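Local atomic coordinates of pullulanase (PDB entry 2WAN), a protein that hydrolyses the alpha-1,6-glucosidic linkages of pullulan and related branched starch polysaccharides, as a debranching enzyme with an alpha-amylase-type catalytic domain. Residues E433-A438 with Q771-M776; V647-P652 with G677-N682; G669-L674 with Q719-A724; D681-G686 with T728-T733. All blocks are in the same frame, centred on the assembly; numbering follows the deposited sequence.

Interaction 1: E433-A438 with Q771-M776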
loop_
_atom_site.group_PDB
_atom_site.type_symbol
_atom_site.label_atom_id
_atom_site.label_comp_id
_atom_site.label_asym_id
_atom_site.label_seq_id
_atom_site.Cartn_x
_atom_site.Cartn_y
_atom_site.Cartn_z
ATOM N N GLU A 433 5.269 19.485 -0.456
ATOM C CA GLU A 433 3.797 19.384 -0.506
ATOM C C GLU A 433 3.188 19.552 0.881
ATOM O O GLU A 433 3.793 19.175 1.869
ATOM C CB GLU A 433 3.347 18.043 -1.104
ATOM C CG GLU A 433 3.768 17.884 -2.573
ATOM C CD GLU A 433 2.925 16.916 -3.366
ATOM O OE1 GLU A 433 2.256 16.047 -2.766
ATOM O OE2 GLU A 433 2.931 17.036 -4.620
ATOM N N VAL A 434 2.008 20.171 0.931
ATOM C CA VAL A 434 1.149 20.127 2.129
ATOM C C VAL A 434 -0.159 19.504 1.659
ATOM O O VAL A 434 -0.945 20.134 0.926
ATOM C CB VAL A 434 0.900 21.512 2.751
ATOM C CG1 VAL A 434 0.166 21.327 4.092
ATOM C CG2 VAL A 434 2.222 22.223 3.005
ATOM N N ILE A 435 -0.365 18.259 2.083
ATOM C CA ILE A 435 -1.374 17.389 1.490
ATOM C C ILE A 435 -2.684 17.480 2.294
ATOM O O ILE A 435 -2.681 17.363 3.511
ATOM C CB ILE A 435 -0.853 15.930 1.405
ATOM C CG1 ILE A 435 0.396 15.869 0.511
ATOM C CG2 ILE A 435 -1.932 15.009 0.836
ATOM C CD1 ILE A 435 1.131 14.506 0.542
ATOM N N TYR A 436 -3.798 17.660 1.592
ATOM C CA TYR A 436 -5.109 17.861 2.206
ATOM C C TYR A 436 -6.051 16.763 1.720
ATOM O O TYR A 436 -6.440 16.746 0.549
ATOM C CB TYR A 436 -5.605 19.244 1.778
ATOM C CG TYR A 436 -6.922 19.754 2.337
ATOM C CD1 TYR A 436 -8.114 19.543 1.651
ATOM C CD2 TYR A 436 -6.953 20.525 3.502
ATOM C CE1 TYR A 436 -9.329 20.054 2.124
ATOM C CE2 TYR A 436 -8.161 21.050 3.993
ATOM C CZ TYR A 436 -9.334 20.828 3.293
ATOM O OH TYR A 436 -10.514 21.368 3.763
ATOM N N GLU A 437 -6.397 15.831 2.608
ATOM C CA GLU A 437 -7.253 14.687 2.232
ATOM C C GLU A 437 -8.732 15.077 2.151
ATOM O O GLU A 437 -9.275 15.672 3.085
ATOM C CB GLU A 437 -7.088 13.532 3.227
ATOM C CG GLU A 437 -7.841 12.243 2.811
ATOM C CD GLU A 437 -7.674 11.120 3.852
ATOM O OE1 GLU A 437 -7.669 11.405 5.071
ATOM O OE2 GLU A 437 -7.577 9.954 3.451
ATOM N N ALA A 438 -9.390 14.754 1.042
ATOM C CA ALA A 438 -10.810 15.097 0.880
ATOM C C ALA A 438 -11.556 14.035 0.074
ATOM O O ALA A 438 -11.033 13.514 -0.905
ATOM C CB ALA A 438 -10.954 16.476 0.189
ATOM N N GLN A 771 10.380 18.467 9.862
ATOM C CA GLN A 771 10.931 18.001 8.577
ATOM C C GLN A 771 10.132 16.790 8.090
ATOM O O GLN A 771 9.675 15.976 8.897
ATOM C CB GLN A 771 12.416 17.625 8.720
ATOM C CG GLN A 771 13.298 18.746 9.301
ATOM C CD GLN A 771 13.376 19.967 8.395
ATOM O OE1 GLN A 771 13.532 19.843 7.181
ATOM N NE2 GLN A 771 13.272 21.155 8.987
ATOM N N GLY A 772 9.971 16.660 6.771
ATOM C CA GLY A 772 9.147 15.593 6.214
ATOM C C GLY A 772 8.001 16.141 5.374
ATOM O O GLY A 772 8.025 17.313 4.942
ATOM N N VAL A 773 7.017 15.279 5.116
ATOM C CA VAL A 773 5.877 15.651 4.274
ATOM C C VAL A 773 4.613 15.834 5.108
ATOM O O VAL A 773 4.047 14.851 5.575
ATOM C CB VAL A 773 5.591 14.606 3.163
ATOM C CG1 VAL A 773 4.503 15.153 2.210
ATOM C CG2 VAL A 773 6.891 14.266 2.386
ATOM N N PRO A 774 4.161 17.084 5.295
ATOM C CA PRO A 774 2.977 17.241 6.148
ATOM C C PRO A 774 1.667 16.862 5.446
ATOM O O PRO A 774 1.434 17.264 4.299
ATOM C CB PRO A 774 2.983 18.736 6.475
ATOM C CG PRO A 774 3.666 19.365 5.282
ATOM C CD PRO A 774 4.759 18.382 4.939
ATOM N N PHE A 775 0.796 16.167 6.172
ATOM C CA PHE A 775 -0.490 15.703 5.641
ATOM C C PHE A 775 -1.527 16.058 6.682
ATOM O O PHE A 775 -1.254 15.944 7.901
ATOM C CB PHE A 775 -0.427 14.163 5.491
ATOM C CG PHE A 775 -1.768 13.494 5.251
ATOM C CD1 PHE A 775 -2.147 13.092 3.966
ATOM C CD2 PHE A 775 -2.631 13.226 6.313
ATOM C CE1 PHE A 775 -3.366 12.432 3.750
ATOM C CE2 PHE A 775 -3.848 12.589 6.106
ATOM C CZ PHE A 775 -4.225 12.205 4.814
ATOM N N MET A 776 -2.707 16.474 6.224
ATOM C CA MET A 776 -3.829 16.721 7.150
ATOM C C MET A 776 -5.125 16.171 6.573
ATOM O O MET A 776 -5.332 16.180 5.340
ATOM C CB MET A 776 -3.971 18.221 7.453
ATOM C CG MET A 776 -4.309 19.089 6.225
ATOM S SD MET A 776 -4.512 20.844 6.556
ATOM C CE MET A 776 -6.081 20.848 7.437
#

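Interaction 2: V647-P652 with G677-N682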
loop_
_atom_site.group_PDB
_atom_site.type_symbol
_atom_site.label_atom_id
_atom_site.label_comp_id
_atom_site.label_asym_id
_atom_site.label_seq_id
_atom_site.Cartn_x
_atom_site.Cartn_y
_atom_site.Cartn_z
ATOM N N VAL A 647 4.736 12.411 -6.723
ATOM C CA VAL A 647 4.859 12.049 -5.297
ATOM C C VAL A 647 4.062 10.787 -5.019
ATOM O O VAL A 647 2.884 10.697 -5.387
ATOM C CB VAL A 647 4.372 13.193 -4.383
ATOM C CG1 VAL A 647 4.486 12.799 -2.893
ATOM C CG2 VAL A 647 5.164 14.468 -4.666
ATOM N N LEU A 648 4.720 9.814 -4.391
ATOM C CA LEU A 648 4.166 8.486 -4.182
ATOM C C LEU A 648 4.338 8.083 -2.732
ATOM O O LEU A 648 5.441 8.200 -2.190
ATOM C CB LEU A 648 4.890 7.465 -5.071
ATOM C CG LEU A 648 4.947 7.840 -6.551
ATOM C CD1 LEU A 648 6.009 6.995 -7.272
ATOM C CD2 LEU A 648 3.562 7.710 -7.203
ATOM N N TYR A 649 3.268 7.605 -2.106
ATOM C CA TYR A 649 3.351 7.220 -0.678
ATOM C C TYR A 649 2.169 6.329 -0.322
ATOM O O TYR A 649 1.243 6.149 -1.131
ATOM C CB TYR A 649 3.399 8.477 0.232
ATOM C CG TYR A 649 2.254 9.405 -0.051
ATOM C CD1 TYR A 649 2.316 10.322 -1.118
ATOM C CD2 TYR A 649 1.077 9.331 0.700
ATOM C CE1 TYR A 649 1.239 11.161 -1.420
ATOM C CE2 TYR A 649 -0.008 10.157 0.411
ATOM C CZ TYR A 649 0.072 11.068 -0.650
ATOM O OH TYR A 649 -1.007 11.881 -0.940
ATOM N N GLY A 650 2.198 5.748 0.876
ATOM C CA GLY A 650 1.075 4.913 1.296
ATOM C C GLY A 650 1.209 4.340 2.686
ATOM O O GLY A 650 2.165 4.654 3.394
ATOM N N GLU A 651 0.250 3.497 3.068
ATOM C CA GLU A 651 0.212 2.935 4.428
ATOM C C GLU A 651 1.178 1.759 4.575
ATOM O O GLU A 651 1.074 0.769 3.828
ATOM C CB GLU A 651 -1.188 2.458 4.770
ATOM C CG GLU A 651 -2.253 3.543 4.727
ATOM C CD GLU A 651 -3.644 2.955 4.889
ATOM O OE1 GLU A 651 -4.064 2.096 4.060
ATOM O OE2 GLU A 651 -4.332 3.365 5.850
ATOM N N PRO A 652 2.120 1.856 5.529
ATOM C CA PRO A 652 3.112 0.778 5.701
ATOM C C PRO A 652 2.581 -0.346 6.606
ATOM O O PRO A 652 3.272 -0.806 7.527
ATOM C CB PRO A 652 4.294 1.513 6.350
ATOM C CG PRO A 652 3.589 2.510 7.263
ATOM C CD PRO A 652 2.486 3.050 6.325
ATOM N N GLY A 677 7.103 7.393 0.043
ATOM C CA GLY A 677 6.924 7.693 1.470
ATOM C C GLY A 677 5.928 6.807 2.184
ATOM O O GLY A 677 5.112 6.124 1.552
ATOM N N VAL A 678 6.009 6.778 3.518
ATOM C CA VAL A 678 5.065 5.989 4.318
ATOM C C VAL A 678 4.410 6.850 5.387
ATOM O O VAL A 678 5.056 7.708 5.970
ATOM C CB VAL A 678 5.726 4.733 4.967
ATOM C CG1 VAL A 678 6.175 3.768 3.891
ATOM C CG2 VAL A 678 6.920 5.134 5.882
ATOM N N PHE A 679 3.125 6.622 5.630
ATOM C CA PHE A 679 2.433 7.295 6.715
ATOM C C PHE A 679 3.118 6.955 8.028
ATOM O O PHE A 679 3.406 5.781 8.317
ATOM C CB PHE A 679 0.967 6.870 6.767
ATOM C CG PHE A 679 0.118 7.587 5.778
ATOM C CD1 PHE A 679 -0.272 8.909 6.018
ATOM C CD2 PHE A 679 -0.262 6.966 4.595
ATOM C CE1 PHE A 679 -1.062 9.625 5.084
ATOM C CE2 PHE A 679 -1.058 7.665 3.666
ATOM C CZ PHE A 679 -1.463 8.975 3.921
ATOM N N ASN A 680 3.392 7.993 8.802
ATOM C CA ASN A 680 4.177 7.869 10.016
ATOM C C ASN A 680 3.282 7.709 11.238
ATOM O O ASN A 680 2.912 8.677 11.885
ATOM C CB ASN A 680 5.123 9.076 10.140
ATOM C CG ASN A 680 6.082 8.949 11.317
ATOM O OD1 ASN A 680 5.929 8.065 12.154
ATOM N ND2 ASN A 680 7.065 9.854 11.392
ATOM N N ASP A 681 2.914 6.472 11.535
ATOM C CA ASP A 681 2.105 6.234 12.723
ATOM C C ASP A 681 2.877 6.456 14.032
ATOM O O ASP A 681 2.247 6.613 15.092
ATOM C CB ASP A 681 1.369 4.875 12.681
ATOM C CG ASP A 681 2.297 3.675 12.491
ATOM O OD1 ASP A 681 3.400 3.805 11.921
ATOM O OD2 ASP A 681 1.879 2.573 12.902
ATOM N N ASN A 682 4.213 6.500 13.974
ATOM C CA ASN A 682 4.990 6.814 15.191
ATOM C C ASN A 682 4.752 8.252 15.670
ATOM O O ASN A 682 4.469 8.486 16.857
ATOM C CB ASN A 682 6.492 6.575 15.003
ATOM C CG ASN A 682 6.848 5.103 14.827
ATOM O OD1 ASN A 682 6.022 4.209 15.060
ATOM N ND2 ASN A 682 8.095 4.848 14.432
#

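Interaction 3: G669-L674 with Q719-A724. With ACT (acetate ion), chain Q.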
loop_
_atom_site.group_PDB
_atom_site.type_symbol
_atom_site.label_atom_id
_atom_site.label_comp_id
_atom_site.label_asym_id
_atom_site.label_seq_id
_atom_site.Cartn_x
_atom_site.Cartn_y
_atom_site.Cartn_z
ATOM N N GLY A 669 10.664 1.530 7.050
ATOM C CA GLY A 669 12.087 1.188 6.861
ATOM C C GLY A 669 12.294 0.551 5.493
ATOM O O GLY A 669 13.337 0.722 4.866
ATOM N N GLN A 670 11.277 -0.159 5.007
ATOM C CA GLN A 670 11.390 -0.857 3.727
ATOM C C GLN A 670 11.303 0.071 2.507
ATOM O O GLN A 670 11.658 -0.321 1.392
ATOM C CB GLN A 670 10.338 -1.965 3.637
ATOM C CG GLN A 670 10.484 -3.048 4.700
ATOM C CD GLN A 670 11.299 -4.211 4.176
ATOM O OE1 GLN A 670 12.488 -4.072 3.892
ATOM N NE2 GLN A 670 10.649 -5.355 4.003
ATOM N N GLN A 671 10.857 1.312 2.714
ATOM C CA GLN A 671 10.766 2.300 1.635
ATOM C C GLN A 671 12.085 2.987 1.333
ATOM O O GLN A 671 12.187 3.730 0.355
ATOM C CB GLN A 671 9.712 3.373 1.977
ATOM C CG GLN A 671 10.220 4.522 2.870
ATOM C CD GLN A 671 10.649 4.083 4.271
ATOM O OE1 GLN A 671 10.061 3.177 4.867
ATOM N NE2 GLN A 671 11.666 4.758 4.814
ATOM N N LYS A 672 13.093 2.771 2.182
ATOM C CA LYS A 672 14.364 3.487 2.058
ATOM C C LYS A 672 14.931 3.476 0.642
ATOM O O LYS A 672 15.126 2.404 0.052
ATOM C CB LYS A 672 15.393 2.926 3.045
ATOM C CG LYS A 672 15.145 3.363 4.489
ATOM C CD LYS A 672 16.221 2.796 5.407
ATOM C CE LYS A 672 16.045 3.314 6.841
ATOM N NZ LYS A 672 17.102 2.712 7.753
ATOM N N GLY A 673 15.180 4.668 0.111
ATOM C CA GLY A 673 15.828 4.834 -1.194
ATOM C C GLY A 673 14.945 4.533 -2.395
ATOM O O GLY A 673 15.415 4.618 -3.531
ATOM N N LEU A 674 13.670 4.206 -2.167
ATOM C CA LEU A 674 12.793 3.800 -3.288
ATOM C C LEU A 674 12.090 4.956 -3.995
ATOM O O LEU A 674 11.493 4.763 -5.068
ATOM C CB LEU A 674 11.752 2.779 -2.836
ATOM C CG LEU A 674 12.288 1.442 -2.321
ATOM C CD1 LEU A 674 11.118 0.465 -2.130
ATOM C CD2 LEU A 674 13.376 0.871 -3.245
ATOM N N GLN A 719 16.428 9.112 11.923
ATOM C CA GLN A 719 17.053 8.213 12.906
ATOM C C GLN A 719 16.071 7.153 13.380
ATOM O O GLN A 719 16.365 6.413 14.312
ATOM C CB GLN A 719 17.588 9.003 14.110
ATOM C CG GLN A 719 18.730 9.924 13.755
ATOM C CD GLN A 719 19.250 10.694 14.959
ATOM O OE1 GLN A 719 20.070 11.589 14.813
ATOM N NE2 GLN A 719 18.777 10.341 16.150
ATOM N N ASP A 720 14.911 7.071 12.727
ATOM C CA ASP A 720 13.858 6.160 13.143
ATOM C C ASP A 720 13.665 5.132 12.014
ATOM O O ASP A 720 13.990 3.954 12.201
ATOM C CB ASP A 720 12.584 6.976 13.482
ATOM C CG ASP A 720 11.412 6.120 13.965
ATOM O OD1 ASP A 720 11.562 4.887 14.142
ATOM O OD2 ASP A 720 10.321 6.694 14.187
ATOM N N PHE A 721 13.183 5.563 10.844
ATOM C CA PHE A 721 12.929 4.615 9.748
ATOM C C PHE A 721 13.143 5.157 8.330
ATOM O O PHE A 721 12.882 4.438 7.365
ATOM C CB PHE A 721 11.504 4.028 9.867
ATOM C CG PHE A 721 10.420 5.056 9.762
ATOM C CD1 PHE A 721 9.937 5.449 8.513
ATOM C CD2 PHE A 721 9.905 5.660 10.901
ATOM C CE1 PHE A 721 8.936 6.436 8.400
ATOM C CE2 PHE A 721 8.924 6.627 10.800
ATOM C CZ PHE A 721 8.442 7.027 9.541
ATOM N N THR A 722 13.617 6.394 8.187
ATOM C CA THR A 722 13.830 6.967 6.842
ATOM C C THR A 722 15.292 7.175 6.500
ATOM O O THR A 722 16.127 7.312 7.387
ATOM C CB THR A 722 13.109 8.331 6.621
ATOM O OG1 THR A 722 13.738 9.336 7.428
ATOM C CG2 THR A 722 11.627 8.239 6.943
ATOM N N SER A 723 15.582 7.194 5.200
ATOM C CA SER A 723 16.880 7.631 4.691
ATOM C C SER A 723 16.877 9.076 4.223
ATOM O O SER A 723 17.948 9.677 4.023
ATOM C CB SER A 723 17.316 6.729 3.535
ATOM O OG SER A 723 17.632 5.443 4.043
ATOM N N ALA A 724 15.677 9.629 4.021
ATOM C CA ALA A 724 15.501 10.996 3.560
ATOM C C ALA A 724 14.138 11.478 4.084
ATOM O O ALA A 724 13.232 10.663 4.248
ATOM C CB ALA A 724 15.521 11.047 2.020
HETATM C C ACT Q . 19.885 4.673 6.521
HETATM O O ACT Q . 18.835 5.349 6.506
HETATM O OXT ACT Q . 19.751 3.453 6.298
HETATM C CH3 ACT Q . 21.218 5.287 6.808
HETATM O O HOH W 1 16.605 5.415 9.666
#

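Interaction 4: D681-G686 with T728-T733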
loop_
_atom_site.group_PDB
_atom_site.type_symbol
_atom_site.label_atom_id
_atom_site.label_comp_id
_atom_site.label_asym_id
_atom_site.label_seq_id
_atom_site.Cartn_x
_atom_site.Cartn_y
_atom_site.Cartn_z
ATOM N N ASP A 681 2.914 6.472 11.535
ATOM C CA ASP A 681 2.105 6.234 12.723
ATOM C C ASP A 681 2.877 6.456 14.032
ATOM O O ASP A 681 2.247 6.613 15.092
ATOM C CB ASP A 681 1.369 4.875 12.681
ATOM C CG ASP A 681 2.297 3.675 12.491
ATOM O OD1 ASP A 681 3.400 3.805 11.921
ATOM O OD2 ASP A 681 1.879 2.573 12.902
ATOM N N ASN A 682 4.213 6.500 13.974
ATOM C CA ASN A 682 4.990 6.814 15.191
ATOM C C ASN A 682 4.752 8.252 15.670
ATOM O O ASN A 682 4.469 8.486 16.857
ATOM C CB ASN A 682 6.492 6.575 15.003
ATOM C CG ASN A 682 6.848 5.103 14.827
ATOM O OD1 ASN A 682 6.022 4.209 15.060
ATOM N ND2 ASN A 682 8.095 4.848 14.432
ATOM N N ILE A 683 4.870 9.218 14.760
ATOM C CA ILE A 683 4.603 10.610 15.155
ATOM C C ILE A 683 3.100 10.813 15.509
ATOM O O ILE A 683 2.777 11.541 16.446
ATOM C CB ILE A 683 5.158 11.635 14.124
ATOM C CG1 ILE A 683 5.329 13.021 14.779
ATOM C CG2 ILE A 683 4.294 11.669 12.838
ATOM C CD1 ILE A 683 5.759 14.155 13.771
ATOM N N ARG A 684 2.206 10.148 14.775
ATOM C CA ARG A 684 0.765 10.191 15.034
ATOM C C ARG A 684 0.458 9.728 16.461
ATOM O O ARG A 684 -0.208 10.430 17.231
ATOM C CB ARG A 684 0.023 9.286 14.039
ATOM C CG ARG A 684 -1.501 9.429 14.084
ATOM C CD ARG A 684 -2.193 8.160 13.564
ATOM N NE ARG A 684 -1.988 7.006 14.463
ATOM C CZ ARG A 684 -1.922 5.728 14.079
ATOM N NH1 ARG A 684 -2.043 5.368 12.803
ATOM N NH2 ARG A 684 -1.707 4.793 14.984
ATOM N N ASN A 685 0.969 8.555 16.818
ATOM C CA ASN A 685 0.753 8.042 18.181
ATOM C C ASN A 685 1.408 8.941 19.218
ATOM O O ASN A 685 0.857 9.151 20.307
ATOM C CB ASN A 685 1.267 6.611 18.331
ATOM C CG ASN A 685 0.365 5.576 17.654
ATOM O OD1 ASN A 685 -0.851 5.743 17.538
ATOM N ND2 ASN A 685 0.968 4.480 17.249
ATOM N N GLY A 686 2.572 9.486 18.879
ATOM C CA GLY A 686 3.261 10.415 19.770
ATOM C C GLY A 686 2.484 11.693 20.030
ATOM O O GLY A 686 2.551 12.242 21.133
ATOM N N THR A 728 8.843 10.175 4.895
ATOM C CA THR A 728 7.856 10.184 5.972
ATOM C C THR A 728 6.717 11.150 5.678
ATOM O O THR A 728 6.944 12.347 5.408
ATOM C CB THR A 728 8.476 10.484 7.386
ATOM O OG1 THR A 728 7.426 10.507 8.364
ATOM C CG2 THR A 728 9.229 11.856 7.413
ATOM N N ILE A 729 5.499 10.615 5.732
ATOM C CA ILE A 729 4.275 11.427 5.688
ATOM C C ILE A 729 3.816 11.653 7.133
ATOM O O ILE A 729 3.275 10.748 7.779
ATOM C CB ILE A 729 3.155 10.752 4.863
ATOM C CG1 ILE A 729 3.703 10.153 3.553
ATOM C CG2 ILE A 729 1.967 11.760 4.608
ATOM C CD1 ILE A 729 4.371 11.175 2.591
ATOM N N ASN A 730 4.039 12.871 7.629
ATOM C CA ASN A 730 3.747 13.200 9.019
ATOM C C ASN A 730 2.284 13.585 9.147
ATOM O O ASN A 730 1.767 14.353 8.332
ATOM C CB ASN A 730 4.622 14.378 9.468
ATOM C CG ASN A 730 6.096 14.036 9.466
ATOM O OD1 ASN A 730 6.481 12.900 9.760
ATOM N ND2 ASN A 730 6.933 15.016 9.147
ATOM N N TYR A 731 1.617 13.057 10.172
ATOM C CA TYR A 731 0.192 13.358 10.338
ATOM C C TYR A 731 -0.261 13.021 11.743
ATOM O O TYR A 731 0.454 12.310 12.495
ATOM C CB TYR A 731 -0.673 12.611 9.297
ATOM C CG TYR A 731 -0.875 11.125 9.570
ATOM C CD1 TYR A 731 0.206 10.245 9.678
ATOM C CD2 TYR A 731 -2.162 10.596 9.711
ATOM C CE1 TYR A 731 -0.002 8.862 9.927
ATOM C CE2 TYR A 731 -2.373 9.226 9.955
ATOM C CZ TYR A 731 -1.287 8.372 10.062
ATOM O OH TYR A 731 -1.502 7.029 10.298
ATOM N N VAL A 732 -1.440 13.541 12.075
ATOM C CA VAL A 732 -2.100 13.218 13.338
ATOM C C VAL A 732 -3.481 12.566 13.123
ATOM O O VAL A 732 -3.884 11.729 13.934
ATOM C CB VAL A 732 -2.140 14.447 14.288
ATOM C CG1 VAL A 732 -3.003 15.556 13.721
ATOM C CG2 VAL A 732 -2.639 14.040 15.716
ATOM N N THR A 733 -4.192 12.921 12.049
ATOM C CA THR A 733 -5.450 12.227 11.729
ATOM C C THR A 733 -5.594 12.019 10.224
ATOM O O THR A 733 -4.868 12.624 9.435
ATOM C CB THR A 733 -6.704 13.005 12.210
ATOM O OG1 THR A 733 -6.752 14.298 11.592
ATOM C CG2 THR A 733 -6.697 13.184 13.754
#

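Interaction 1: E433-A438 with Q771-M776
Ile435 and Phe775 lie opposite each other, CA to CA 4.6 Å, where strands 435-438 and 773-776 run parallel with their short axes turned 26° apart. Ile435 N donates to Pro774 O, Met776 N to Ile435 O, and Glu437 N to Met776 O. This is the seam where the first and last strands of the TIM barrel meet and close it. Side chains alternate across it: Ile435 and Phe775 face inward, Tyr436 and Met776 outward. Inside, Ile435 CG2 meets Phe775 CD1 at 3.7 Å, while Ile435 CD1, at the end of the other branch, comes within 3.8 Å of Val773 CG1. Glu437 passes the far end of the same phenylalanine, its CB 3.5 Å from Phe775 CZ, and its OE1 accepts a bond from His735 N. Outside, Met776 makes a Met-aromatic contact: SD stands 3.9 Å from Tyr436 CD2, at the ring edge and near its plane. The chain bends at chi3 (-72°), and Met776 CE ends 4.0 Å from both Tyr436 CD2 and CE2. The tyrosine hydroxyl is bonded to Glu781. Nearby, Val434 CG2 and Pro774 CG touch at 3.9 Å, the two side chains crossing at about a right angle. Phe768 of helix 753-769 packs on Val434 and Met776, and Phe817 of helix 811-826 on Met776, while strand 485-488 continues the sheet beyond 435-438 and strand 728-730 beyond 773-776.

Interaction 2: V647-P652 with G677-N682
Tyr649 turns its ring edge toward the face of Phe679 in an offset edge-to-face pair, centroids 5.8 Å apart and planes at 76°, inside the TIM barrel between parallel strands 647-650 and 677-679. The closest carbons are Tyr649 CE2 and Phe679 CZ, at 4.0 Å. Glu651 N lies at the Phe679 ring edge, in its plane, 3.8 Å from CD2. Past the strand end, Pro652 packs CB on Val678 CB at 3.8 Å. Behind these side chains the backbones are stitched by Gly677 N to Leu648 O and Gly650 N to Gly677 O; with no side chain on Gly677, its CA comes within 4.2 Å of Tyr649 CA. A second shell sets the polar ends: Gln487 and Asn549 bind the Tyr649 hydroxyl, and Arg620 and Leu623 N hold the Glu651 carboxylate. Phe679 also pairs edge-to-face with Phe775 and Tyr731, and an alanine here would probably open a gap in the barrel interior and leave the Tyr649, Phe775 and Tyr731 rings without their common aromatic partner. Just beyond, Asn680 takes the N-cap position of helix 681-688, its OD1 accepting from Ile683 N. The third strand bond runs from Phe679 N to Gly650 O, 3.1 Å, with the donor 36° above the carbonyl plane.

Interaction 3: G669-L674 with Q719-A724
Gln671 and Phe721 join two loops of the catalytic barrel, one leading into strand 677-679 and the other into strand 728-730. The first is built from overlapping beta turns, type I over Gly669-Lys672 and type II over Gln671-Leu674; the second has no regular structure. Gln671 places CG between its backbone N and carbonyl carbon (chi1 84°), and the chain bends at chi2. From there Gln671 NE2 donates to Phe721 O at 2.8 Å, nearly straight and with the acceptor in the amide plane. NE2 also bonds Glu727 OE1, whereas Gln671 OE1 takes Gly669 N on a lone pair at 2.8 Å, and bonds at both ends of the amide fix which way it is flipped. An alanine here would probably leave Phe721 O without its N-H donor and Gly669 N without its acceptor, weakening the tie between the loops. Glu727 is a second link, since its carboxylate also takes the backbone N of Gly673 and of Ser723. Phe721 O is approached further by Gly669 CA, a CA-H...O contact of 3.4 Å. Toward solvent, Lys672 stretches out with its CG 3.3 Å from Ser723 OG. An acetate, probably from the crystallisation liquor, bridges the two residues: Lys672 NZ donates to its OXT at 3.1 Å, and Ser723 OG donates to its O at 2.7 Å.

Interaction 4: D681-G686 with T728-T733
Arg684 swings CG anti to its backbone N (chi1 -171°), while Tyr731 holds its own CG between backbone N and carbonyl carbon (chi1 76°); the two side chains lie side by side, pointing the same way. Arg684 CG stands over one face of the tyrosine ring, offset toward the rim and 4.3 Å from the centroid, a CH-pi contact. Farther out, Arg684 CD comes within 3.6 Å of Tyr731 CZ. A bend at chi3 turns the chain, and at its end the guanidinium stands at 86° to the ring, with Arg684 NH1 donating to Tyr731 OH at 3.1 Å. In the TIM barrel this is where helix 681-688, which follows strand 677-679, leans on the chain leaving strand 728-730. Arg684 CG also touches Val732 O at 3.3 Å, and Ile683 rests CG2 on Tyr731 O at 3.9 Å. The guanidinium is steadied from within the helix: Arg684 NH2 donates to Asn685 OD1 at 2.9 Å, and Asp681 CB lies against one of its faces. The carboxylate of Asp681 is salt-bridged to Lys668. Tyr731 N is buried with no hydrogen-bond partner in the model. A glycerol, probably from the crystallisation liquor, sits about 3 Å from the Arg684 side chain.

How the interactions relate
Interactions 1, 2 and 4 share one barrel sheet: interaction 1 closes it, interaction 2 pairs its fifth and sixth strands, and interaction 4 sets a helix against the end of the next strand. The first two are buried and rely on parallel backbone bonds plus apolar and aromatic contact, meeting where Phe775 CD1 approaches Phe679 CE1 at 3.8 Å. Interaction 4, also buried, adds an arginine lying on a tyrosine. Interactions 2 and 4 share Asp681 and Asn682 at the start of helix 681-688. Interaction 3 is the most exposed, two loops tied by one glutamine amide, with a lysine and a serine meeting through a bound acetate, yet Phe721 reaches inward to Val678 and Asn680 of interaction 2.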